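Local coordinates for DNA repair and telomere maintenance protein nbs1 (Schizosaccharomyces pombe, PDB 3HUF) that acts as the adaptor subunit of the MRN complex in DNA double-strand break repair, binding phosphorylated partners such as Ctp1 through its FHA and BRCT domains, at residues D97-L102 / T108-W113; F68-L73 / T79-K84; N134-P139 / S185-S190; W2-E5 / I10-G13. All blocks are in the same frame, centred on the assembly; numbering follows the deposited sequence.

Contact 1: D97-L102 / T108-W113; sequences DLKIQL and TINAYW
L98 with A111 and I100 with I109 form the hydrogen-bonded pairs of an antiparallel beta hairpin, whose arms are adjacent strands in one sheet of the FHA beta sandwich. L98 N reaches A111 O at 2.7 Å with an N-H...O angle of 178°, and A111 N returns the bond to L98 O at 2.8 Å. I100 and I109 bond reciprocally in the same way. K99-N110 between them and D97-Y112 beyond L98-A111 are non-hydrogen-bonded pairs.

The side chains alternate accordingly. On the apolar face L98 CB lies 4.1 Å from A111 CB, and at the far end L102 CD1 meets I109 CD1 at 3.7 Å; F68 of strand 68-72 touches both L98 and A111, which places this face in the sandwich core.

On the other face the aliphatic part of K99 runs across T108, with K99 CG 3.4 Å from T108 OG1. Further out, Y112 OH is hydrogen-bonded to D194. The T108 hydroxyl, flanked by both backbone N and C (chi1 55°), turns along its own segment, where T108 OG1 donates to N110 OD1 at 2.8 Å, tilted 21° from the amide carbonyl plane.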
loop_
_atom_site.group_PDB
_atom_site.type_symbol
_atom_site.label_atom_id
_atom_site.label_comp_id
_atom_site.label_asym_id
_atom_site.label_seq_id
_atom_site.Cartn_x
_atom_site.Cartn_y
_atom_site.Cartn_z
ATOM N N ASP A 97 16.026 -2.110 -4.791
ATOM C CA ASP A 97 16.789 -3.349 -4.757
ATOM C C ASP A 97 18.248 -3.052 -4.463
ATOM O O ASP A 97 18.928 -2.385 -5.250
ATOM C CB ASP A 97 16.697 -4.071 -6.098
ATOM C CG ASP A 97 15.345 -4.693 -6.322
ATOM O OD1 ASP A 97 15.148 -5.846 -5.888
ATOM O OD2 ASP A 97 14.481 -4.036 -6.947
ATOM N N LEU A 98 18.729 -3.551 -3.332
ATOM C CA LEU A 98 20.127 -3.361 -2.931
ATOM C C LEU A 98 20.815 -4.707 -2.700
ATOM O O LEU A 98 20.296 -5.577 -1.988
ATOM C CB LEU A 98 20.216 -2.482 -1.671
ATOM C CG LEU A 98 19.445 -1.150 -1.596
ATOM C CD1 LEU A 98 19.595 -0.528 -0.241
ATOM C CD2 LEU A 98 19.893 -0.147 -2.685
ATOM N N LYS A 99 21.980 -4.876 -3.319
ATOM C CA LYS A 99 22.772 -6.078 -3.169
ATOM C C LYS A 99 23.986 -5.648 -2.355
ATOM O O LYS A 99 24.797 -4.853 -2.815
ATOM C CB LYS A 99 23.149 -6.590 -4.567
ATOM C CG LYS A 99 24.042 -7.789 -4.633
ATOM C CD LYS A 99 24.367 -8.147 -6.094
ATOM C CE LYS A 99 25.874 -8.304 -6.328
ATOM N NZ LYS A 99 26.319 -9.752 -6.352
ATOM N N ILE A 100 24.068 -6.117 -1.112
ATOM C CA ILE A 100 25.056 -5.599 -0.170
ATOM C C ILE A 100 26.058 -6.714 0.124
ATOM O O ILE A 100 25.687 -7.790 0.647
ATOM C CB ILE A 100 24.402 -5.115 1.141
ATOM C CG1 ILE A 100 23.383 -3.995 0.868
ATOM C CG2 ILE A 100 25.463 -4.690 2.155
ATOM C CD1 ILE A 100 22.281 -3.886 1.891
ATOM N N GLN A 101 27.315 -6.453 -0.243
ATOM C CA GLN A 101 28.417 -7.371 -0.017
ATOM C C GLN A 101 29.266 -6.903 1.161
ATOM O O GLN A 101 29.812 -5.805 1.158
ATOM C CB GLN A 101 29.296 -7.499 -1.273
ATOM C CG GLN A 101 30.282 -8.656 -1.226
ATOM C CD GLN A 101 31.328 -8.601 -2.347
ATOM O OE1 GLN A 101 31.119 -7.976 -3.389
ATOM N NE2 GLN A 101 32.450 -9.270 -2.132
ATOM N N LEU A 102 29.373 -7.762 2.163
ATOM C CA LEU A 102 30.186 -7.477 3.326
ATOM C C LEU A 102 31.494 -8.204 3.167
ATOM O O LEU A 102 31.522 -9.440 3.044
ATOM C CB LEU A 102 29.480 -7.930 4.591
ATOM C CG LEU A 102 28.065 -7.389 4.783
ATOM C CD1 LEU A 102 27.569 -7.835 6.120
ATOM C CD2 LEU A 102 28.028 -5.852 4.683
ATOM N N THR A 108 25.696 -12.229 -1.091
ATOM C CA THR A 108 25.262 -10.865 -0.771
ATOM C C THR A 108 23.987 -10.838 0.070
ATOM O O THR A 108 23.132 -11.733 -0.031
ATOM C CB THR A 108 25.060 -10.022 -2.036
ATOM O OG1 THR A 108 24.141 -10.683 -2.927
ATOM C CG2 THR A 108 26.401 -9.820 -2.749
ATOM N N ILE A 109 23.880 -9.822 0.919
ATOM C CA ILE A 109 22.634 -9.521 1.586
ATOM C C ILE A 109 21.776 -8.759 0.596
ATOM O O ILE A 109 22.161 -7.680 0.135
ATOM C CB ILE A 109 22.860 -8.645 2.815
ATOM C CG1 ILE A 109 23.624 -9.430 3.880
ATOM C CG2 ILE A 109 21.523 -8.123 3.381
ATOM C CD1 ILE A 109 24.177 -8.506 4.921
ATOM N N ASN A 110 20.624 -9.324 0.262
ATOM C CA ASN A 110 19.727 -8.719 -0.705
ATOM C C ASN A 110 18.562 -7.999 -0.022
ATOM O O ASN A 110 17.664 -8.646 0.560
ATOM C CB ASN A 110 19.242 -9.781 -1.691
ATOM C CG ASN A 110 20.395 -10.608 -2.258
ATOM O OD1 ASN A 110 21.400 -10.057 -2.720
ATOM N ND2 ASN A 110 20.255 -11.931 -2.229
ATOM N N ALA A 111 18.597 -6.664 -0.091
ATOM C CA ALA A 111 17.544 -5.808 0.450
ATOM C C ALA A 111 16.610 -5.379 -0.677
ATOM O O ALA A 111 17.057 -5.007 -1.765
ATOM C CB ALA A 111 18.140 -4.574 1.172
ATOM N N TYR A 112 15.312 -5.500 -0.434
ATOM C CA TYR A 112 14.310 -5.117 -1.405
ATOM C C TYR A 112 13.132 -4.477 -0.697
ATOM O O TYR A 112 12.815 -4.795 0.443
ATOM C CB TYR A 112 13.835 -6.274 -2.284
ATOM C CG TYR A 112 13.463 -7.529 -1.530
ATOM C CD1 TYR A 112 12.119 -7.808 -1.212
ATOM C CD2 TYR A 112 14.443 -8.432 -1.115
ATOM C CE1 TYR A 112 11.759 -8.964 -0.500
ATOM C CE2 TYR A 112 14.096 -9.582 -0.388
ATOM C CZ TYR A 112 12.749 -9.847 -0.099
ATOM O OH TYR A 112 12.408 -10.989 0.601
ATOM N N TRP A 113 12.505 -3.553 -1.403
ATOM C CA TRP A 113 11.376 -2.828 -0.872
ATOM C C TRP A 113 10.111 -3.529 -1.341
ATOM O O TRP A 113 9.970 -3.809 -2.532
ATOM C CB TRP A 113 11.438 -1.383 -1.397
ATOM C CG TRP A 113 10.262 -0.530 -1.030
ATOM C CD1 TRP A 113 9.199 -0.198 -1.828
ATOM C CD2 TRP A 113 10.050 0.131 0.223
ATOM N NE1 TRP A 113 8.328 0.612 -1.135
ATOM C CE2 TRP A 113 8.834 0.847 0.118
ATOM C CE3 TRP A 113 10.774 0.192 1.421
ATOM C CZ2 TRP A 113 8.325 1.621 1.169
ATOM C CZ3 TRP A 113 10.255 0.952 2.484
ATOM C CH2 TRP A 113 9.042 1.660 2.346
#

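Contact 2: F68-L73 / T79-K84; sequences FEVKDL and TKVNEK
D72 carries its carboxylate anti to the backbone N (chi1 176°), while in T79 it is the methyl that is anti to the backbone N and the hydroxyl that lies anti to the carbonyl carbon (chi1 -56°). These torsions bring T79 OG1 to 2.8 Å from D72 OD1, and the hydroxyl donates to the anti lone pair of that oxygen, away from D72 OD2. The same oxygen is also hydrogen-bonded to T75 OG1 in the connecting loop, so two threonine hydroxyls grip it. The amide T79 N is 3.4 Å from D72 OD1 but at too poor an angle to count as a third bond.

The T79 methyl is left for apolar packing: T79 CG2 touches V70 CG1 at 3.8 Å. V70 and V81 then reach toward each other tip to tip, V70 CG2 and V81 CG2 being 4.0 Å apart.

The segment axes approach to 7.8 Å and run nearly antiparallel, with no backbone hydrogen bond between them. That spacing fits strands of two facing sheets, and here the sheets are those of the FHA beta sandwich: strand 68-72 lies in one, strand 79-81 in the other. The valines therefore pack in the interlayer core, where V70 CG2 also sits in plane at the edge of the F68 ring and V86 touches both V70 and V81.

Beyond V81 the chain reverses in a type I' turn to K84, with V81 N bonded to K84 O at 2.9 Å. At its second position N82 OD1 accepts from K99 N, and N82 ND2 bonds to D97 O.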
loop_
_atom_site.group_PDB
_atom_site.type_symbol
_atom_site.label_atom_id
_atom_site.label_comp_id
_atom_site.label_asym_id
_atom_site.label_seq_id
_atom_site.Cartn_x
_atom_site.Cartn_y
_atom_site.Cartn_z
ATOM N N PHE A 68 17.631 4.264 2.575
ATOM C CA PHE A 68 18.406 3.187 3.178
ATOM C C PHE A 68 19.871 3.624 3.111
ATOM O O PHE A 68 20.412 3.842 2.029
ATOM C CB PHE A 68 18.156 1.909 2.363
ATOM C CG PHE A 68 18.572 0.617 3.050
ATOM C CD1 PHE A 68 17.612 -0.358 3.343
ATOM C CD2 PHE A 68 19.914 0.355 3.362
ATOM C CE1 PHE A 68 17.978 -1.560 3.944
ATOM C CE2 PHE A 68 20.290 -0.855 3.944
ATOM C CZ PHE A 68 19.319 -1.810 4.241
ATOM N N GLU A 69 20.518 3.747 4.272
ATOM C CA GLU A 69 21.912 4.174 4.336
ATOM C C GLU A 69 22.793 3.059 4.866
ATOM O O GLU A 69 22.376 2.283 5.727
ATOM C CB GLU A 69 22.047 5.421 5.218
ATOM C CG GLU A 69 21.009 6.450 4.889
ATOM C CD GLU A 69 20.909 7.572 5.891
ATOM O OE1 GLU A 69 21.403 7.431 7.024
ATOM O OE2 GLU A 69 20.317 8.602 5.539
ATOM N N VAL A 70 24.006 2.978 4.333
ATOM C CA VAL A 70 24.980 1.955 4.726
ATOM C C VAL A 70 26.291 2.661 5.050
ATOM O O VAL A 70 26.799 3.392 4.224
ATOM C CB VAL A 70 25.215 0.926 3.582
ATOM C CG1 VAL A 70 26.414 0.018 3.887
ATOM C CG2 VAL A 70 23.944 0.087 3.324
ATOM N N LYS A 71 26.814 2.447 6.257
ATOM C CA LYS A 71 28.165 2.836 6.601
ATOM C C LYS A 71 29.060 1.624 6.828
ATOM O O LYS A 71 28.664 0.657 7.470
ATOM C CB LYS A 71 28.184 3.689 7.865
ATOM C CG LYS A 71 27.636 5.087 7.684
ATOM C CD LYS A 71 28.573 6.075 8.371
ATOM C CE LYS A 71 30.024 5.860 7.904
ATOM N NZ LYS A 71 31.038 6.714 8.618
ATOM N N ASP A 72 30.279 1.690 6.304
ATOM C CA ASP A 72 31.263 0.670 6.581
ATOM C C ASP A 72 31.921 1.064 7.898
ATOM O O ASP A 72 32.292 2.223 8.076
ATOM C CB ASP A 72 32.298 0.588 5.459
ATOM C CG ASP A 72 33.398 -0.398 5.771
ATOM O OD1 ASP A 72 33.196 -1.622 5.579
ATOM O OD2 ASP A 72 34.449 0.050 6.265
ATOM N N LEU A 73 32.063 0.113 8.821
ATOM C CA LEU A 73 32.632 0.433 10.139
ATOM C C LEU A 73 34.141 0.154 10.190
ATOM O O LEU A 73 34.613 -0.689 10.967
ATOM C CB LEU A 73 31.874 -0.293 11.274
ATOM C CG LEU A 73 30.343 -0.127 11.356
ATOM C CD1 LEU A 73 29.757 -1.045 12.411
ATOM C CD2 LEU A 73 29.928 1.325 11.623
ATOM N N THR A 79 32.858 -2.738 2.344
ATOM C CA THR A 79 31.425 -2.984 2.072
ATOM C C THR A 79 31.049 -2.394 0.718
ATOM O O THR A 79 31.495 -1.299 0.365
ATOM C CB THR A 79 30.527 -2.342 3.162
ATOM O OG1 THR A 79 30.914 -2.835 4.445
ATOM C CG2 THR A 79 29.018 -2.639 2.931
ATOM N N LYS A 80 30.250 -3.128 -0.058
ATOM C CA LYS A 80 29.806 -2.634 -1.357
ATOM C C LYS A 80 28.298 -2.713 -1.366
ATOM O O LYS A 80 27.716 -3.654 -0.791
ATOM C CB LYS A 80 30.348 -3.487 -2.521
ATOM C CG LYS A 80 31.884 -3.682 -2.559
ATOM C CD LYS A 80 32.316 -4.402 -3.838
ATOM C CE LYS A 80 33.807 -4.347 -4.013
ATOM N NZ LYS A 80 34.268 -4.828 -5.367
ATOM N N VAL A 81 27.669 -1.735 -2.013
ATOM C CA VAL A 81 26.240 -1.806 -2.318
ATOM C C VAL A 81 26.065 -1.750 -3.844
ATOM O O VAL A 81 26.552 -0.811 -4.491
ATOM C CB VAL A 81 25.469 -0.661 -1.679
ATOM C CG1 VAL A 81 23.941 -0.825 -1.955
ATOM C CG2 VAL A 81 25.760 -0.583 -0.157
ATOM N N ASN A 82 25.421 -2.762 -4.429
ATOM C CA ASN A 82 25.230 -2.767 -5.880
ATOM C C ASN A 82 26.574 -2.523 -6.549
ATOM O O ASN A 82 26.678 -1.688 -7.432
ATOM C CB ASN A 82 24.172 -1.707 -6.305
ATOM C CG ASN A 82 22.739 -2.149 -5.960
ATOM O OD1 ASN A 82 22.513 -3.319 -5.686
ATOM N ND2 ASN A 82 21.793 -1.229 -5.968
ATOM N N GLU A 83 27.596 -3.239 -6.065
ATOM C CA GLU A 83 28.985 -3.229 -6.592
ATOM C C GLU A 83 29.801 -1.938 -6.403
ATOM O O GLU A 83 30.922 -1.830 -6.888
ATOM C CB GLU A 83 29.026 -3.713 -8.049
ATOM C CG GLU A 83 28.589 -5.163 -8.182
ATOM C CD GLU A 83 28.493 -5.627 -9.627
ATOM O OE1 GLU A 83 28.805 -4.835 -10.559
ATOM O OE2 GLU A 83 28.095 -6.802 -9.830
ATOM N N LYS A 84 29.243 -0.970 -5.689
ATOM C CA LYS A 84 29.960 0.258 -5.393
ATOM C C LYS A 84 30.476 0.228 -3.947
ATOM O O LYS A 84 29.699 0.066 -3.000
ATOM C CB LYS A 84 29.035 1.451 -5.608
ATOM C CG LYS A 84 29.702 2.811 -5.548
ATOM C CD LYS A 84 28.667 3.920 -5.532
ATOM C CE LYS A 84 29.310 5.291 -5.373
ATOM N NZ LYS A 84 29.585 5.881 -6.690
#

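Contact 3: N134-P139 / S185-S190; sequences NLLGIP and STVKES
K188 NZ donates to the carbonyl L135 O over 2.8 Å, the one hydrogen bond that joins these two loops. The donor arrives 24° off the carbonyl plane, with a C=O...N angle of 137°. Several bends in the lysine chain fold it onto the loop, and K188 CE rests 3.8 Å from L135 CB on the way.

Apolar packing accompanies this bond. The L136 and K188 side chains lie alongside one another, running in contrary senses, with L136 CD2 3.6 Å from K188 CG, while V187 stands roughly perpendicular to the leucine, with V187 CG2 3.9 Å from L136 CD1.

The carbonyl comes just after helix 123-134 in the BRCT 1 region. There G137, at a positive phi of 92°, completes a Schellman motif, and G137 N bonds back to N134 O at 2.8 Å. The partner loop follows helix 178-184 and makes its own type I turn from V187 to S190. L136 also touches F19, and V187 touches L197.

An ammonium group set on a carbonyl near the C-terminal end of a helix would probably be favoured by the helix dipole, so the bond is likely to gain from charge as well as from hydrogen bonding.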
loop_
_atom_site.group_PDB
_atom_site.type_symbol
_atom_site.label_atom_id
_atom_site.label_comp_id
_atom_site.label_asym_id
_atom_site.label_seq_id
_atom_site.Cartn_x
_atom_site.Cartn_y
_atom_site.Cartn_z
ATOM N N ASN A 134 4.322 5.031 10.292
ATOM C CA ASN A 134 5.546 5.628 9.783
ATOM C C ASN A 134 6.793 4.974 10.410
ATOM O O ASN A 134 7.772 4.721 9.718
ATOM C CB ASN A 134 5.540 7.157 9.962
ATOM C CG ASN A 134 4.434 7.853 9.119
ATOM O OD1 ASN A 134 3.836 7.262 8.185
ATOM N ND2 ASN A 134 4.135 9.094 9.476
ATOM N N LEU A 135 6.719 4.678 11.708
ATOM C CA LEU A 135 7.808 4.027 12.432
ATOM C C LEU A 135 8.074 2.600 11.975
ATOM O O LEU A 135 9.160 2.090 12.211
ATOM C CB LEU A 135 7.577 4.084 13.946
ATOM C CG LEU A 135 7.654 5.494 14.517
ATOM C CD1 LEU A 135 7.032 5.566 15.895
ATOM C CD2 LEU A 135 9.094 6.002 14.541
ATOM N N LEU A 136 7.099 1.985 11.300
ATOM C CA LEU A 136 7.294 0.712 10.627
ATOM C C LEU A 136 7.813 0.850 9.200
ATOM O O LEU A 136 8.129 -0.154 8.577
ATOM C CB LEU A 136 5.982 -0.094 10.586
ATOM C CG LEU A 136 5.310 -0.440 11.917
ATOM C CD1 LEU A 136 4.012 -1.254 11.708
ATOM C CD2 LEU A 136 6.292 -1.196 12.828
ATOM N N GLY A 137 7.880 2.073 8.682
ATOM C CA GLY A 137 8.261 2.326 7.275
ATOM C C GLY A 137 7.090 2.386 6.313
ATOM O O GLY A 137 7.255 2.195 5.092
ATOM N N ILE A 138 5.892 2.619 6.856
ATOM C CA ILE A 138 4.685 2.594 6.042
ATOM C C ILE A 138 4.176 4.027 5.827
ATOM O O ILE A 138 3.691 4.647 6.758
ATOM C CB ILE A 138 3.562 1.660 6.633
ATOM C CG1 ILE A 138 4.072 0.216 6.769
ATOM C CG2 ILE A 138 2.275 1.673 5.716
ATOM C CD1 ILE A 138 3.194 -0.673 7.740
ATOM N N PRO A 139 4.313 4.560 4.593
ATOM C CA PRO A 139 3.726 5.878 4.303
ATOM C C PRO A 139 2.201 5.825 4.367
ATOM O O PRO A 139 1.586 4.781 4.074
ATOM C CB PRO A 139 4.203 6.192 2.878
ATOM C CG PRO A 139 5.348 5.225 2.606
ATOM C CD PRO A 139 5.005 3.993 3.416
ATOM N N SER A 185 0.249 -2.398 15.529
ATOM C CA SER A 185 0.810 -1.705 16.690
ATOM C C SER A 185 1.606 -2.674 17.588
ATOM O O SER A 185 2.302 -2.250 18.514
ATOM C CB SER A 185 -0.284 -0.966 17.475
ATOM O OG SER A 185 -1.068 -1.861 18.242
ATOM N N THR A 186 1.509 -3.967 17.270
ATOM C CA THR A 186 2.149 -5.060 18.010
ATOM C C THR A 186 3.644 -5.283 17.656
ATOM O O THR A 186 4.421 -5.742 18.499
ATOM C CB THR A 186 1.325 -6.379 17.795
ATOM O OG1 THR A 186 0.188 -6.393 18.674
ATOM C CG2 THR A 186 2.156 -7.633 18.005
ATOM N N VAL A 187 4.042 -4.915 16.440
ATOM C CA VAL A 187 5.213 -5.521 15.766
ATOM C C VAL A 187 6.599 -4.816 15.709
ATOM O O VAL A 187 7.540 -5.402 15.151
ATOM C CB VAL A 187 4.866 -5.887 14.285
ATOM C CG1 VAL A 187 3.673 -6.839 14.207
ATOM C CG2 VAL A 187 4.612 -4.651 13.463
ATOM N N LYS A 188 6.734 -3.591 16.235
ATOM C CA LYS A 188 7.973 -2.786 16.007
ATOM C C LYS A 188 9.225 -3.439 16.604
ATOM O O LYS A 188 10.291 -3.466 15.981
ATOM C CB LYS A 188 7.829 -1.350 16.554
ATOM C CG LYS A 188 8.255 -0.187 15.618
ATOM C CD LYS A 188 9.756 0.008 15.385
ATOM C CE LYS A 188 10.080 1.535 15.371
ATOM N NZ LYS A 188 10.989 2.129 14.266
ATOM N N GLU A 189 9.081 -3.994 17.797
ATOM C CA GLU A 189 10.208 -4.612 18.477
ATOM C C GLU A 189 10.571 -6.026 17.946
ATOM O O GLU A 189 11.578 -6.627 18.356
ATOM C CB GLU A 189 9.931 -4.635 19.986
ATOM C CG GLU A 189 10.236 -3.305 20.695
ATOM C CD GLU A 189 9.092 -2.279 20.679
ATOM O OE1 GLU A 189 8.366 -2.170 19.662
ATOM O OE2 GLU A 189 8.930 -1.557 21.697
ATOM N N SER A 190 9.759 -6.527 17.021
ATOM C CA SER A 190 9.831 -7.908 16.570
ATOM C C SER A 190 10.843 -8.159 15.478
ATOM O O SER A 190 11.097 -7.293 14.635
ATOM C CB SER A 190 8.462 -8.337 16.051
ATOM O OG SER A 190 7.603 -8.510 17.152
#

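Contact 4: W2-E5 / I10-G13; sequences WIIE and ILKG
In the connection from strand 2-6 to strand 16-18, two neighbours at one side of an FHA sandwich sheet, L11 folds back onto the strand it has just left and touches I4 and the backbone of E5. One methyl does the touching: L11 CD1 lies 3.7 Å from E5 C and 3.8 Å from E5 CA, so it rests on backbone atoms of the strand. It also reaches I4 CD1, at 4.2 Å.

The I4 and L11 side chains are set nearly square to one another. In I4, CG1 sits close to both backbone N and C (chi1 60°), which swings the ethyl branch round so that CD1 meets the leucine. No hydrogen bond joins the segments, and they bury just 109 Å² between them; this is light van der Waals packing.

Past L11 the loop turns through positive phi values at K12 (58°) and G13 (75°). K12 NZ forms a salt bridge with D31 and a hydrogen bond with Q37, which ties the loop to a further part of the chain. I36, from strand 35-37 of the facing sheet, touches both I4 and L11, while I4 packs on I109 and A111 of adjacent strand 109-113.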
loop_
_atom_site.group_PDB
_atom_site.type_symbol
_atom_site.label_atom_id
_atom_site.label_comp_id
_atom_site.label_asym_id
_atom_site.label_seq_id
_atom_site.Cartn_x
_atom_site.Cartn_y
_atom_site.Cartn_z
ATOM N N TRP A 2 10.980 -2.432 4.044
ATOM C CA TRP A 2 12.269 -2.999 3.648
ATOM C C TRP A 2 12.383 -4.406 4.206
ATOM O O TRP A 2 11.994 -4.659 5.343
ATOM C CB TRP A 2 13.446 -2.153 4.177
ATOM C CG TRP A 2 13.824 -0.999 3.287
ATOM C CD1 TRP A 2 13.626 0.344 3.526
ATOM C CD2 TRP A 2 14.442 -1.094 2.006
ATOM N NE1 TRP A 2 14.093 1.083 2.455
ATOM C CE2 TRP A 2 14.597 0.220 1.512
ATOM C CE3 TRP A 2 14.898 -2.170 1.224
ATOM C CZ2 TRP A 2 15.189 0.487 0.266
ATOM C CZ3 TRP A 2 15.493 -1.894 -0.019
ATOM C CH2 TRP A 2 15.632 -0.587 -0.474
ATOM N N ILE A 3 12.918 -5.305 3.384
ATOM C CA ILE A 3 13.178 -6.686 3.771
ATOM C C ILE A 3 14.584 -7.060 3.331
ATOM O O ILE A 3 15.031 -6.592 2.287
ATOM C CB ILE A 3 12.206 -7.644 3.086
ATOM C CG1 ILE A 3 10.751 -7.264 3.402
ATOM C CG2 ILE A 3 12.510 -9.089 3.477
ATOM C CD1 ILE A 3 10.080 -6.688 2.171
ATOM N N ILE A 4 15.293 -7.856 4.141
ATOM C CA ILE A 4 16.556 -8.475 3.696
ATOM C C ILE A 4 16.520 -10.008 3.736
ATOM O O ILE A 4 15.877 -10.608 4.579
ATOM C CB ILE A 4 17.806 -7.972 4.486
ATOM C CG1 ILE A 4 17.669 -8.267 5.981
ATOM C CG2 ILE A 4 18.027 -6.489 4.228
ATOM C CD1 ILE A 4 18.953 -8.113 6.774
ATOM N N GLU A 5 17.211 -10.617 2.793
ATOM C CA GLU A 5 17.454 -12.040 2.802
ATOM C C GLU A 5 18.772 -12.261 2.076
ATOM O O GLU A 5 19.315 -11.322 1.494
ATOM C CB GLU A 5 16.305 -12.821 2.138
ATOM C CG GLU A 5 15.989 -12.396 0.726
ATOM C CD GLU A 5 14.897 -13.251 0.086
ATOM O OE1 GLU A 5 14.280 -14.078 0.802
ATOM O OE2 GLU A 5 14.661 -13.102 -1.134
ATOM N N ILE A 10 24.055 -17.424 5.266
ATOM C CA ILE A 10 24.708 -16.339 5.998
ATOM C C ILE A 10 23.725 -15.572 6.909
ATOM O O ILE A 10 24.127 -15.003 7.915
ATOM C CB ILE A 10 25.559 -15.430 5.072
ATOM C CG1 ILE A 10 24.689 -14.671 4.072
ATOM C CG2 ILE A 10 26.607 -16.272 4.302
ATOM C CD1 ILE A 10 25.265 -13.327 3.630
ATOM N N LEU A 11 22.435 -15.616 6.571
ATOM C CA LEU A 11 21.376 -15.101 7.454
ATOM C C LEU A 11 20.544 -16.235 8.046
ATOM O O LEU A 11 19.362 -16.061 8.355
ATOM C CB LEU A 11 20.478 -14.104 6.703
ATOM C CG LEU A 11 21.023 -12.690 6.508
ATOM C CD1 LEU A 11 20.174 -11.890 5.500
ATOM C CD2 LEU A 11 21.091 -11.971 7.847
ATOM N N LYS A 12 21.181 -17.397 8.200
ATOM C CA LYS A 12 20.548 -18.619 8.707
ATOM C C LYS A 12 19.344 -19.097 7.903
ATOM O O LYS A 12 18.486 -19.795 8.435
ATOM C CB LYS A 12 20.181 -18.484 10.190
ATOM C CG LYS A 12 21.381 -18.242 11.091
ATOM C CD LYS A 12 20.970 -17.533 12.381
ATOM C CE LYS A 12 22.180 -17.290 13.269
ATOM N NZ LYS A 12 22.234 -15.838 13.605
ATOM N N GLY A 13 19.278 -18.729 6.628
ATOM C CA GLY A 13 18.147 -19.129 5.773
ATOM C C GLY A 13 16.854 -18.367 6.041
ATOM O O GLY A 13 15.774 -18.753 5.564
#

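How the contacts relate
From the N terminus, contact 4 closes first, folding the loop after strand 2-6 back onto that strand. Contact 2 follows, closing a five-residue loop between strands of the two facing FHA sheets, and contact 1 then closes a hairpin. Contact 3 comes last and spans much more sequence, joining the loops that follow helices 123-134 and 178-184. All four lie in series; none nests or crosses. Strand 109-113 bonds to strand 2-6 on one side and to 97-102 on the other, and 97-102 bonds to 79-81, so contacts 4, 1 and 2 share a sheet. W113, packing against G137, links this sheet to contact 3.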